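Local coordinates for hypothetical protein (Bacteroides fragilis, PDB 4JJA) that is of unknown function but may, like its NamZ relatives, cleave N-acetylmuramic acid from peptidoglycan fragments, at residues R24-S29 / D103-D108; V51-S56 / G80-S85; G113-T118 / L166-V171; I233-G238 / L327-D332. All coordinates share one frame; numbering follows the deposited sequence. Where two conformers were deposited one is given.

Interaction 1. Residues R24-S29 / D103-D108; sequences RIAIFS and DILIVD
Arg24 folds back at its third torsion (chi3 -63°), bringing NE round to Asp103, whose CG lies beside its own backbone N (chi1 -62°). They meet at the head of strands 24-28 and 104-107, the central parallel pair of a Rossmann-like sheet. The guanidinium grips the carboxylate side-on: NE reaches OD2 at 3.0 Å and NH2 reaches OD1 at 2.8 Å. The two planes stand 65° apart, and both nitrogens approach from above the carboxylate plane. Asp103 OD2 also accepts Arg24 N, so an acidic side chain stands in for a backbone acceptor. Beyond it, backbone bonds include Phe28 N to Ile106 O at 2.7 Å. Branched aliphatic residues suit the extended backbone: Ile25, Ile27, Ile104 and Ile106 share one face, with Ile25 CG2 set 3.5 Å from Ile106 CD1. On the other face Ala26 is small enough to let Leu105 CD1 in over its CB, at 3.8 Å, while Phe28 turns its ring edge to Val107 CG1 and, with Leu105, meets helix 119-132. At the far end Asp108 is salt-bridged to Arg142, and Ser29 OG, which also bonds His39, donates to Asp108 O at 2.6 Å.

Interaction 2. Residues V51-S56 / G80-S85; sequences VVAIFS and GVPILS
Ile54 spreads its two branches over the strand beside it. CG1 sits between its own backbone N and carbonyl carbon (chi1 61°), where it rests 3.4 Å from Pro82 O and 3.7 Å from Ile83 CG1, while CG2, anti to the carbonyl carbon, meets Val81 CG1 at 3.9 Å. Val81 lies ahead of the strand proper, its CB directed toward strand 50-56: CG1 is a knob pushed against the backbone at Ala53, 3.6 Å from Ala53 N, and CG2 comes up to Val51 O. The small side chain of Ala53 leaves room for Leu84 CD1 to approach its CB on the face that carries Phe55 and Leu84. Leu84 CD1 is the main bump there, lying obliquely against the Phe55 ring, 3.6 Å from Phe55 CE1, and the ring in turn packs on Ala26 and Phe28 of strand 24-28. Pro82 has no N-H to offer, so where the next parallel bond would fall its ring lies against Val52 O instead, with CG 3.1 Å away. From there regular pairing takes over: Ile54 N bonds Pro82 O, Leu84 N bonds Ile54 O at 2.7 Å, and Ser56 N bonds Leu84 O. The hydroxyls of Ser56 and Ser85 both turn to the backbone of Glu58, the first to its N and the second to its O. Strand 83-85 is short, partly exposed and outermost within the chain; its parallel pairing with strand 50-56 is that of an edge strand in a Rossmann-like alpha/beta sheet.

Interaction 3. Residues G113-T118 / L166-V171; sequences GLRFYT and LPIPIV
Leu114 to Tyr117 form a type I turn, within which Arg115 N bonds Ile170 O at 2.8 Å, the one backbone hydrogen bond between the two segments. Gly113, just before the turn, has a positive phi (84°), which suits glycine. From the turn the Arg115 side chain reaches out across the other loop. Its CG and CD slide past Ile168, running the opposite way, with CG 3.8 Å from Ile168 CG1. A bend at chi3 (67°) then swings NE round, and beyond it NH1 gives an in-plane hydrogen bond to Ile168 O at 2.8 Å. Ile170 lies over one face of the guanidinium, its CG1 3.5 Å from NH2. Both segments belong to loops that follow parallel strands of the Rossmann-like domain, 104-107 and 136-140, and Ile170 with Val171 forms a classic beta bulge opposite Asp151. The buried guanidinium has further carbonyl partners: NH1 also bonds Pro153 O, and NH2 bonds Leu328 O and Val329 O at the end of helix 325-329, so carbonyl dipoles probably offset much of its charge. Arginine suits the place, since its flat head can serve several acceptors in different directions. The other branch of Ile170 is a hydrophobic peg: CG2 fits between Leu114 CD1, at 3.6 Å, and Phe116 CE2, at 3.7 Å. Leu114 CD1 touches Val171 CG2 as well, at 3.9 Å, and both residues lean on Pro231 of helix 224-233, while Phe358 of helix 352-362 packs against Ile168 and Pro169.

Interaction 4. Residues I233-G238 / L327-D332; sequences ICLFEG and LLVGTD
Leu328 lays a methyl on the flat peptide group joining Glu237 to Gly238: CD1 stands over one face of it, 3.5 Å from Gly238 N and 3.9 Å from Glu237 C. Gly238 has no side chain, and Leu328 CD1 comes down on bare backbone there. The second torsion of Leu328 (chi2 166°) extends CD1 onto the peptide. This CD1 also touches Glu237 CB, at 4.1 Å, at the aliphatic base of that residue. The carboxylate of Glu237 has other partners, forming a salt bridge with Arg245 and a hydrogen bond with a bound glycerol, probably from the crystallisation liquor. Beside this, Leu235 crosses Val329 at about a right angle, CD2 to CG1 at 3.8 Å. Leucine and valine suit a largely buried contact made by apolar side chains, one of them resting on a peptide group. The flat ring of Phe236 serves another interface, stacking with Tyr254 and packing on helix 305-314. Gly330, with positive phi (95°), is the first residue beyond helix 325-329 to leave helical geometry, while residues 234-237 make a short 3-10 turn following helix 224-233. The arrangement is that of a helix C-terminus, with glycine as its first non-helical residue, docked on a 3-10 turn within the C-terminal NamZ region.

Overall arrangement
Interactions 1 and 2 belong to one parallel sheet: strands 24-28 and 50-56 are neighbours, bonded through Ile27 O to Phe55 N, so interaction 1 lies at the sheet's buried middle and interaction 2 at its partly exposed edge. Both combine regular backbone bonds with aliphatic packing, interaction 1 adding a salt bridge. Interactions 3 and 4, with centres about 11 Å apart, are buried and lack regular strand pairing: the first depends on a buried arginine bonded to carbonyls, the second on van der Waals contact of Leu328, Val329 and Leu235, part of it against a backbone peptide. Arg115 links them across the N- and C-terminal NamZ regions, as does Phe116 against Cys234. Interaction 4 lies on the opposite side of the chain's centre from the sheet contacts.

Interaction 1. Residues R24-S29 / D103-D108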
loop_
_atom_site.group_PDB
_atom_site.type_symbol
_atom_site.label_atom_id
_atom_site.label_comp_id
_atom_site.label_asym_id
_atom_site.label_seq_id
_atom_site.Cartn_x
_atom_site.Cartn_y
_atom_site.Cartn_z
ATOM N N ARG A 24 17.908 1.024 22.633
ATOM C CA ARG A 24 17.566 -0.305 22.168
ATOM C C ARG A 24 16.539 -0.138 21.053
ATOM O O ARG A 24 15.546 0.535 21.226
ATOM C CB ARG A 24 16.972 -1.114 23.300
ATOM C CG ARG A 24 17.915 -1.369 24.488
ATOM C CD ARG A 24 17.138 -1.922 25.668
ATOM N NE ARG A 24 16.131 -0.941 26.169
ATOM C CZ ARG A 24 15.012 -1.248 26.842
ATOM N NH1 ARG A 24 14.709 -2.515 27.082
ATOM N NH2 ARG A 24 14.165 -0.303 27.243
ATOM N N ILE A 25 16.803 -0.746 19.901
ATOM C CA ILE A 25 16.099 -0.396 18.659
ATOM C C ILE A 25 15.339 -1.611 18.118
ATOM O O ILE A 25 15.873 -2.715 18.017
ATOM C CB ILE A 25 17.103 0.104 17.587
ATOM C CG1 ILE A 25 17.844 1.357 18.073
ATOM C CG2 ILE A 25 16.393 0.357 16.223
ATOM C CD1 ILE A 25 19.142 1.574 17.377
ATOM N N ALA A 26 14.081 -1.414 17.787
ATOM C CA ALA A 26 13.323 -2.359 16.962
ATOM C C ALA A 26 13.072 -1.721 15.616
ATOM O O ALA A 26 13.000 -0.521 15.522
ATOM C CB ALA A 26 11.985 -2.689 17.603
ATOM N N ILE A 27 12.919 -2.551 14.593
ATOM C CA ILE A 27 12.657 -2.084 13.227
ATOM C C ILE A 27 11.402 -2.769 12.679
ATOM O O ILE A 27 11.256 -3.998 12.832
ATOM C CB ILE A 27 13.809 -2.385 12.317
ATOM C CG1 ILE A 27 15.110 -1.771 12.823
ATOM C CG2 ILE A 27 13.499 -1.939 10.902
ATOM C CD1 ILE A 27 16.295 -2.284 12.112
ATOM N N PHE A 28 10.525 -1.992 12.022
ATOM C CA PHE A 28 9.411 -2.490 11.232
ATOM C C PHE A 28 9.786 -2.287 9.796
ATOM O O PHE A 28 9.916 -1.147 9.326
ATOM C CB PHE A 28 8.115 -1.776 11.563
ATOM C CG PHE A 28 6.958 -2.116 10.640
ATOM C CD1 PHE A 28 6.458 -3.381 10.592
ATOM C CD2 PHE A 28 6.359 -1.153 9.851
ATOM C CE1 PHE A 28 5.368 -3.692 9.751
ATOM C CE2 PHE A 28 5.314 -1.438 9.017
ATOM C CZ PHE A 28 4.824 -2.692 8.958
ATOM N N SER A 29 9.977 -3.382 9.085
ATOM C CA SER A 29 10.441 -3.336 7.717
ATOM C C SER A 29 10.229 -4.682 7.038
ATOM O O SER A 29 9.636 -5.590 7.611
ATOM C CB SER A 29 11.935 -2.949 7.708
ATOM O OG SER A 29 12.441 -2.659 6.422
ATOM N N ASP A 103 13.452 0.682 23.124
ATOM C CA ASP A 103 13.165 2.074 23.437
ATOM C C ASP A 103 12.534 2.817 22.244
ATOM O O ASP A 103 11.733 3.709 22.412
ATOM C CB ASP A 103 14.497 2.810 23.787
ATOM C CG ASP A 103 15.187 2.248 25.007
ATOM O OD1 ASP A 103 14.516 2.190 26.060
ATOM O OD2 ASP A 103 16.381 1.811 24.923
ATOM N N ILE A 104 12.925 2.445 21.033
ATOM C CA ILE A 104 12.528 3.165 19.837
ATOM C C ILE A 104 12.255 2.155 18.743
ATOM O O ILE A 104 12.963 1.186 18.600
ATOM C CB ILE A 104 13.577 4.216 19.421
ATOM C CG1 ILE A 104 13.073 5.104 18.275
ATOM C CG2 ILE A 104 14.887 3.572 19.110
ATOM C CD1 ILE A 104 13.797 6.469 18.231
ATOM N N LEU A 105 11.154 2.355 18.018
ATOM C CA LEU A 105 10.809 1.560 16.854
ATOM C C LEU A 105 11.032 2.397 15.604
ATOM O O LEU A 105 10.507 3.525 15.501
ATOM C CB LEU A 105 9.354 1.182 16.916
ATOM C CG LEU A 105 8.811 0.451 15.694
ATOM C CD1 LEU A 105 9.444 -0.897 15.505
ATOM C CD2 LEU A 105 7.271 0.303 15.856
ATOM N N ILE A 106 11.792 1.845 14.651
ATOM C CA ILE A 106 12.013 2.499 13.338
ATOM C C ILE A 106 11.080 1.873 12.320
ATOM O O ILE A 106 11.089 0.677 12.163
ATOM C CB ILE A 106 13.450 2.325 12.859
ATOM C CG1 ILE A 106 14.429 2.846 13.885
ATOM C CG2 ILE A 106 13.655 3.094 11.574
ATOM C CD1 ILE A 106 15.870 2.611 13.544
ATOM N N VAL A 107 10.327 2.705 11.605
ATOM C CA VAL A 107 9.591 2.291 10.423
ATOM C C VAL A 107 10.417 2.650 9.174
ATOM O O VAL A 107 10.801 3.794 8.971
ATOM C CB VAL A 107 8.237 2.996 10.358
ATOM C CG1 VAL A 107 7.525 2.717 9.000
ATOM C CG2 VAL A 107 7.361 2.662 11.580
ATOM N N ASP A 108 10.697 1.644 8.354
ATOM C CA ASP A 108 11.398 1.866 7.080
ATOM C C ASP A 108 10.920 0.836 6.084
ATOM O O ASP A 108 11.435 -0.267 6.047
ATOM C CB ASP A 108 12.937 1.836 7.207
ATOM C CG ASP A 108 13.643 2.263 5.899
ATOM O OD1 ASP A 108 13.129 3.180 5.161
ATOM O OD2 ASP A 108 14.723 1.669 5.571
#

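Interaction 2. Residues V51-S56 / G80-S85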
loop_
_atom_site.group_PDB
_atom_site.type_symbol
_atom_site.label_atom_id
_atom_site.label_comp_id
_atom_site.label_asym_id
_atom_site.label_seq_id
_atom_site.Cartn_x
_atom_site.Cartn_y
_atom_site.Cartn_z
ATOM N N VAL A 51 20.308 -3.185 17.770
ATOM C CA VAL A 51 19.025 -3.605 17.224
ATOM C C VAL A 51 18.622 -4.913 17.901
ATOM O O VAL A 51 19.381 -5.896 17.852
ATOM C CB VAL A 51 19.042 -3.744 15.697
ATOM C CG1 VAL A 51 17.643 -4.128 15.163
ATOM C CG2 VAL A 51 19.535 -2.441 15.027
ATOM N N VAL A 52 17.464 -4.906 18.546
ATOM C CA VAL A 52 17.035 -6.008 19.402
ATOM C C VAL A 52 15.894 -6.795 18.816
ATOM O O VAL A 52 15.620 -7.906 19.299
ATOM C CB VAL A 52 16.658 -5.485 20.810
ATOM C CG1 VAL A 52 17.868 -4.789 21.466
ATOM C CG2 VAL A 52 15.449 -4.632 20.830
ATOM N N ALA A 53 15.203 -6.256 17.803
ATOM C CA ALA A 53 14.082 -6.947 17.224
ATOM C C ALA A 53 13.686 -6.355 15.889
ATOM O O ALA A 53 13.865 -5.195 15.650
ATOM C CB ALA A 53 12.864 -6.895 18.158
ATOM N N ILE A 54 13.177 -7.208 15.026
ATOM C CA ILE A 54 12.537 -6.764 13.820
ATOM C C ILE A 54 11.104 -7.287 13.670
ATOM O O ILE A 54 10.836 -8.469 13.891
ATOM C CB ILE A 54 13.401 -7.052 12.652
ATOM C CG1 ILE A 54 13.701 -8.509 12.448
ATOM C CG2 ILE A 54 14.754 -6.347 12.848
ATOM C CD1 ILE A 54 15.050 -8.706 11.716
ATOM N N PHE A 55 10.182 -6.383 13.355
ATOM C CA PHE A 55 8.799 -6.706 13.079
ATOM C C PHE A 55 8.609 -6.681 11.573
ATOM O O PHE A 55 9.024 -5.735 10.916
ATOM C CB PHE A 55 7.914 -5.633 13.691
ATOM C CG PHE A 55 7.897 -5.618 15.208
ATOM C CD1 PHE A 55 7.088 -6.498 15.893
ATOM C CD2 PHE A 55 8.610 -4.664 15.930
ATOM C CE1 PHE A 55 7.066 -6.493 17.279
ATOM C CE2 PHE A 55 8.586 -4.653 17.315
ATOM C CZ PHE A 55 7.821 -5.566 17.988
ATOM N N SER A 56 7.997 -7.717 11.025
ATOM C CA SER A 56 7.779 -7.753 9.591
ATOM C C SER A 56 6.311 -8.002 9.294
ATOM O O SER A 56 5.675 -8.752 10.013
ATOM C CB SER A 56 8.633 -8.816 8.940
ATOM O OG SER A 56 8.313 -8.892 7.551
ATOM N N GLY A 80 21.335 -12.765 14.053
ATOM C CA GLY A 80 20.783 -13.209 15.332
ATOM C C GLY A 80 19.682 -12.365 15.988
ATOM O O GLY A 80 19.270 -12.636 17.136
ATOM N N VAL A 81 19.212 -11.311 15.305
ATOM C CA VAL A 81 18.130 -10.495 15.832
ATOM C C VAL A 81 16.777 -11.262 15.745
ATOM O O VAL A 81 16.480 -11.784 14.705
ATOM C CB VAL A 81 18.085 -9.176 15.034
ATOM C CG1 VAL A 81 16.937 -8.318 15.470
ATOM C CG2 VAL A 81 19.431 -8.444 15.194
ATOM N N PRO A 82 15.974 -11.315 16.822
ATOM C CA PRO A 82 14.659 -11.967 16.668
ATOM C C PRO A 82 13.740 -11.288 15.622
ATOM O O PRO A 82 13.749 -10.051 15.476
ATOM C CB PRO A 82 14.056 -11.906 18.075
ATOM C CG PRO A 82 14.822 -10.891 18.819
ATOM C CD PRO A 82 16.181 -10.788 18.177
ATOM N N ILE A 83 12.976 -12.108 14.901
ATOM C CA ILE A 83 12.076 -11.675 13.815
ATOM C C ILE A 83 10.645 -11.961 14.176
ATOM O O ILE A 83 10.290 -13.136 14.408
ATOM C CB ILE A 83 12.330 -12.442 12.524
ATOM C CG1 ILE A 83 13.725 -12.208 11.987
ATOM C CG2 ILE A 83 11.304 -12.077 11.455
ATOM C CD1 ILE A 83 13.985 -12.999 10.737
ATOM N N LEU A 84 9.806 -10.925 14.180
ATOM C CA LEU A 84 8.433 -11.034 14.688
ATOM C C LEU A 84 7.397 -10.704 13.580
ATOM O O LEU A 84 7.312 -9.587 13.113
ATOM C CB LEU A 84 8.252 -10.156 15.930
ATOM C CG LEU A 84 9.427 -10.266 16.931
ATOM C CD1 LEU A 84 9.374 -9.148 18.010
ATOM C CD2 LEU A 84 9.485 -11.640 17.593
ATOM N N SER A 85 6.624 -11.700 13.152
ATOM C CA SER A 85 5.569 -11.475 12.150
ATOM C C SER A 85 4.384 -10.735 12.751
ATOM O O SER A 85 4.087 -10.906 13.936
ATOM C CB SER A 85 5.107 -12.802 11.559
ATOM O OG SER A 85 6.169 -13.439 10.859
#

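Interaction 3. Residues G113-T118 / L166-V171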
loop_
_atom_site.group_PDB
_atom_site.type_symbol
_atom_site.label_atom_id
_atom_site.label_comp_id
_atom_site.label_asym_id
_atom_site.label_seq_id
_atom_site.Cartn_x
_atom_site.Cartn_y
_atom_site.Cartn_z
ATOM N N GLY A 113 0.733 3.240 -1.727
ATOM C CA GLY A 113 -0.261 4.324 -1.664
ATOM C C GLY A 113 -1.718 4.022 -1.841
ATOM O O GLY A 113 -2.474 4.854 -2.296
ATOM N N LEU A 114 -2.125 2.799 -1.479
ATOM C CA LEU A 114 -3.494 2.376 -1.613
ATOM C C LEU A 114 -4.073 1.987 -0.272
ATOM O O LEU A 114 -3.442 1.339 0.556
ATOM C CB LEU A 114 -3.601 1.155 -2.540
ATOM C CG LEU A 114 -3.718 1.468 -4.017
ATOM C CD1 LEU A 114 -5.007 2.242 -4.317
ATOM C CD2 LEU A 114 -2.437 2.122 -4.543
ATOM N N ARG A 115 -5.337 2.332 -0.097
ATOM C CA ARG A 115 -6.045 1.964 1.148
ATOM C C ARG A 115 -6.115 0.460 1.402
ATOM O O ARG A 115 -6.155 0.030 2.528
ATOM C CB ARG A 115 -7.431 2.579 1.119
ATOM C CG ARG A 115 -8.198 2.498 2.404
ATOM C CD ARG A 115 -9.546 3.153 2.296
ATOM N NE ARG A 115 -10.421 2.457 1.397
ATOM C CZ ARG A 115 -11.348 3.033 0.625
ATOM N NH1 ARG A 115 -11.509 4.352 0.601
ATOM N NH2 ARG A 115 -12.099 2.254 -0.182
ATOM N N PHE A 116 -6.119 -0.337 0.347
ATOM C CA PHE A 116 -6.214 -1.773 0.438
ATOM C C PHE A 116 -4.874 -2.476 0.346
ATOM O O PHE A 116 -4.830 -3.715 0.320
ATOM C CB PHE A 116 -7.268 -2.355 -0.516
ATOM C CG PHE A 116 -7.292 -1.772 -1.896
ATOM C CD1 PHE A 116 -6.216 -1.939 -2.763
ATOM C CD2 PHE A 116 -8.408 -1.082 -2.349
ATOM C CE1 PHE A 116 -6.242 -1.422 -4.067
ATOM C CE2 PHE A 116 -8.435 -0.570 -3.641
ATOM C CZ PHE A 116 -7.350 -0.721 -4.487
ATOM N N TYR A 117 -3.763 -1.709 0.406
ATOM C CA TYR A 117 -2.405 -2.252 0.565
ATOM C C TYR A 117 -2.039 -1.943 2.005
ATOM O O TYR A 117 -1.927 -0.776 2.364
ATOM C CB TYR A 117 -1.480 -1.600 -0.421
ATOM C CG TYR A 117 -0.139 -2.312 -0.548
ATOM C CD1 TYR A 117 0.025 -3.305 -1.482
ATOM C CD2 TYR A 117 0.972 -1.927 0.185
ATOM C CE1 TYR A 117 1.203 -3.950 -1.666
ATOM C CE2 TYR A 117 2.192 -2.562 0.037
ATOM C CZ TYR A 117 2.300 -3.586 -0.903
ATOM O OH TYR A 117 3.533 -4.186 -1.044
ATOM N N THR A 118 -1.797 -3.013 2.778
ATOM C CA THR A 118 -2.037 -3.047 4.240
ATOM C C THR A 118 -0.937 -2.714 5.199
ATOM O O THR A 118 -1.133 -2.798 6.408
ATOM C CB THR A 118 -2.564 -4.447 4.707
ATOM O OG1 THR A 118 -1.579 -5.468 4.516
ATOM C CG2 THR A 118 -3.832 -4.799 3.950
ATOM N N LEU A 166 -8.714 2.974 7.783
ATOM C CA LEU A 166 -8.828 4.385 8.139
ATOM C C LEU A 166 -9.837 5.059 7.205
ATOM O O LEU A 166 -10.001 4.598 6.060
ATOM C CB LEU A 166 -7.476 5.057 7.994
ATOM C CG LEU A 166 -6.369 4.609 8.927
ATOM C CD1 LEU A 166 -5.031 5.238 8.530
ATOM C CD2 LEU A 166 -6.723 4.921 10.434
ATOM N N PRO A 167 -10.414 6.197 7.629
ATOM C CA PRO A 167 -11.365 6.927 6.785
ATOM C C PRO A 167 -10.625 7.818 5.793
ATOM O O PRO A 167 -10.578 9.045 5.910
ATOM C CB PRO A 167 -12.218 7.703 7.805
ATOM C CG PRO A 167 -11.268 7.933 8.922
ATOM C CD PRO A 167 -10.358 6.749 9.008
ATOM N N ILE A 168 -10.068 7.159 4.799
ATOM C CA ILE A 168 -9.229 7.784 3.785
ATOM C C ILE A 168 -9.741 7.337 2.420
ATOM O O ILE A 168 -10.475 6.355 2.305
ATOM C CB ILE A 168 -7.725 7.483 3.999
ATOM C CG1 ILE A 168 -7.428 5.961 3.824
ATOM C CG2 ILE A 168 -7.252 7.989 5.332
ATOM C CD1 ILE A 168 -5.961 5.589 4.041
ATOM N N PRO A 169 -9.370 8.034 1.341
ATOM C CA PRO A 169 -9.745 7.631 -0.006
ATOM C C PRO A 169 -8.986 6.370 -0.441
ATOM O O PRO A 169 -8.112 5.881 0.278
ATOM C CB PRO A 169 -9.367 8.856 -0.882
ATOM C CG PRO A 169 -9.234 10.016 0.096
ATOM C CD PRO A 169 -8.641 9.309 1.324
ATOM N N ILE A 170 -9.340 5.832 -1.598
ATOM C CA ILE A 170 -8.656 4.676 -2.117
ATOM C C ILE A 170 -7.185 5.000 -2.346
ATOM O O ILE A 170 -6.272 4.238 -1.942
ATOM C CB ILE A 170 -9.342 4.141 -3.411
ATOM C CG1 ILE A 170 -10.749 3.600 -3.074
ATOM C CG2 ILE A 170 -8.514 3.082 -4.102
ATOM C CD1 ILE A 170 -11.555 3.158 -4.297
ATOM N N VAL A 171 -6.933 6.098 -3.070
ATOM C CA VAL A 171 -5.581 6.608 -3.333
ATOM C C VAL A 171 -5.508 7.815 -2.388
ATOM O O VAL A 171 -6.144 8.846 -2.631
ATOM C CB VAL A 171 -5.419 6.981 -4.816
ATOM C CG1 VAL A 171 -4.046 7.709 -4.999
ATOM C CG2 VAL A 171 -5.559 5.777 -5.743
#

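Interaction 4. Residues I233-G238 / L327-D332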
loop_
_atom_site.group_PDB
_atom_site.type_symbol
_atom_site.label_atom_id
_atom_site.label_comp_id
_atom_site.label_asym_id
_atom_site.label_seq_id
_atom_site.Cartn_x
_atom_site.Cartn_y
_atom_site.Cartn_z
ATOM N N ILE A 233 -7.151 -1.629 -11.198
ATOM C CA ILE A 233 -7.236 -3.060 -11.494
ATOM C C ILE A 233 -7.446 -3.927 -10.259
ATOM O O ILE A 233 -8.104 -4.939 -10.349
ATOM C CB ILE A 233 -5.992 -3.501 -12.334
ATOM C CG1 ILE A 233 -6.031 -2.788 -13.671
ATOM C CG2 ILE A 233 -5.908 -5.027 -12.545
ATOM C CD1 ILE A 233 -7.168 -3.180 -14.599
ATOM N N CYS A 234 -6.972 -3.513 -9.096
ATOM C CA CYS A 234 -7.170 -4.296 -7.884
ATOM C C CYS A 234 -8.647 -4.369 -7.506
ATOM O O CYS A 234 -9.034 -5.275 -6.805
ATOM C CB CYS A 234 -6.343 -3.734 -6.697
ATOM S SG CYS A 234 -6.120 -4.912 -5.353
ATOM N N LEU A 235 -9.483 -3.464 -8.024
ATOM C CA LEU A 235 -10.927 -3.609 -7.807
ATOM C C LEU A 235 -11.471 -4.930 -8.295
ATOM O O LEU A 235 -12.511 -5.407 -7.800
ATOM C CB LEU A 235 -11.657 -2.413 -8.406
ATOM C CG LEU A 235 -11.213 -1.044 -7.848
ATOM C CD1 LEU A 235 -12.017 0.063 -8.557
ATOM C CD2 LEU A 235 -11.363 -0.950 -6.343
ATOM N N PHE A 236 -10.809 -5.534 -9.273
ATOM C CA PHE A 236 -11.219 -6.845 -9.737
ATOM C C PHE A 236 -11.101 -7.944 -8.700
ATOM O O PHE A 236 -11.705 -8.998 -8.854
ATOM C CB PHE A 236 -10.500 -7.272 -11.018
ATOM C CG PHE A 236 -10.954 -6.574 -12.273
ATOM C CD1 PHE A 236 -12.251 -6.699 -12.712
ATOM C CD2 PHE A 236 -10.079 -5.839 -13.056
ATOM C CE1 PHE A 236 -12.656 -6.157 -13.907
ATOM C CE2 PHE A 236 -10.482 -5.256 -14.264
ATOM C CZ PHE A 236 -11.790 -5.411 -14.666
ATOM N N GLU A 237 -10.376 -7.709 -7.624
ATOM C CA GLU A 237 -10.338 -8.695 -6.537
ATOM C C GLU A 237 -11.697 -8.806 -5.858
ATOM O O GLU A 237 -11.910 -9.737 -5.110
ATOM C CB GLU A 237 -9.239 -8.371 -5.549
ATOM C CG GLU A 237 -7.882 -8.503 -6.278
ATOM C CD GLU A 237 -6.673 -8.935 -5.550
ATOM O OE1 GLU A 237 -6.580 -8.699 -4.364
ATOM O OE2 GLU A 237 -5.755 -9.459 -6.245
ATOM N N GLY A 238 -12.596 -7.859 -6.083
ATOM C CA GLY A 238 -13.984 -7.936 -5.650
ATOM C C GLY A 238 -14.907 -8.557 -6.662
ATOM O O GLY A 238 -16.118 -8.318 -6.554
ATOM N N LEU A 327 -15.932 -3.624 0.663
ATOM C CA LEU A 327 -14.796 -3.442 1.529
ATOM C C LEU A 327 -13.584 -2.835 0.816
ATOM O O LEU A 327 -12.786 -2.129 1.426
ATOM C CB LEU A 327 -14.421 -4.740 2.247
ATOM C CG LEU A 327 -15.582 -5.417 3.020
ATOM C CD1 LEU A 327 -15.094 -6.682 3.748
ATOM C CD2 LEU A 327 -16.261 -4.478 4.013
ATOM N N LEU A 328 -13.475 -3.112 -0.481
ATOM C CA LEU A 328 -12.428 -2.546 -1.336
ATOM C C LEU A 328 -12.762 -1.126 -1.782
ATOM O O LEU A 328 -11.954 -0.231 -1.632
ATOM C CB LEU A 328 -12.145 -3.452 -2.535
ATOM C CG LEU A 328 -11.529 -4.817 -2.204
ATOM C CD1 LEU A 328 -11.610 -5.754 -3.429
ATOM C CD2 LEU A 328 -10.087 -4.699 -1.755
ATOM N N VAL A 329 -13.981 -0.931 -2.304
ATOM C CA VAL A 329 -14.321 0.387 -2.857
ATOM C C VAL A 329 -14.697 1.395 -1.801
ATOM O O VAL A 329 -14.418 2.587 -1.950
ATOM C CB VAL A 329 -15.429 0.349 -3.916
ATOM C CG1 VAL A 329 -14.854 -0.251 -5.141
ATOM C CG2 VAL A 329 -16.650 -0.429 -3.488
ATOM N N GLY A 330 -15.316 0.924 -0.712
ATOM C CA GLY A 330 -15.573 1.750 0.466
ATOM C C GLY A 330 -16.915 2.423 0.587
ATOM O O GLY A 330 -17.149 3.137 1.526
ATOM N N THR A 331 -17.789 2.161 -0.375
ATOM C CA THR A 331 -19.139 2.738 -0.404
ATOM C C THR A 331 -20.028 1.805 -1.200
ATOM O O THR A 331 -19.555 0.994 -2.003
ATOM C CB THR A 331 -19.130 4.127 -1.072
ATOM O OG1 THR A 331 -20.412 4.668 -0.914
ATOM C CG2 THR A 331 -18.790 4.088 -2.556
ATOM N N ASP A 332 -21.324 1.902 -0.965
ATOM C CA ASP A 332 -22.302 1.064 -1.606
ATOM C C ASP A 332 -22.755 1.537 -2.982
ATOM O O ASP A 332 -23.347 0.772 -3.727
ATOM C CB ASP A 332 -23.528 0.853 -0.688
ATOM C CG ASP A 332 -24.312 2.059 -0.427
ATOM O OD1 ASP A 332 -24.017 3.162 -0.891
ATOM O OD2 ASP A 332 -25.332 1.896 0.320
#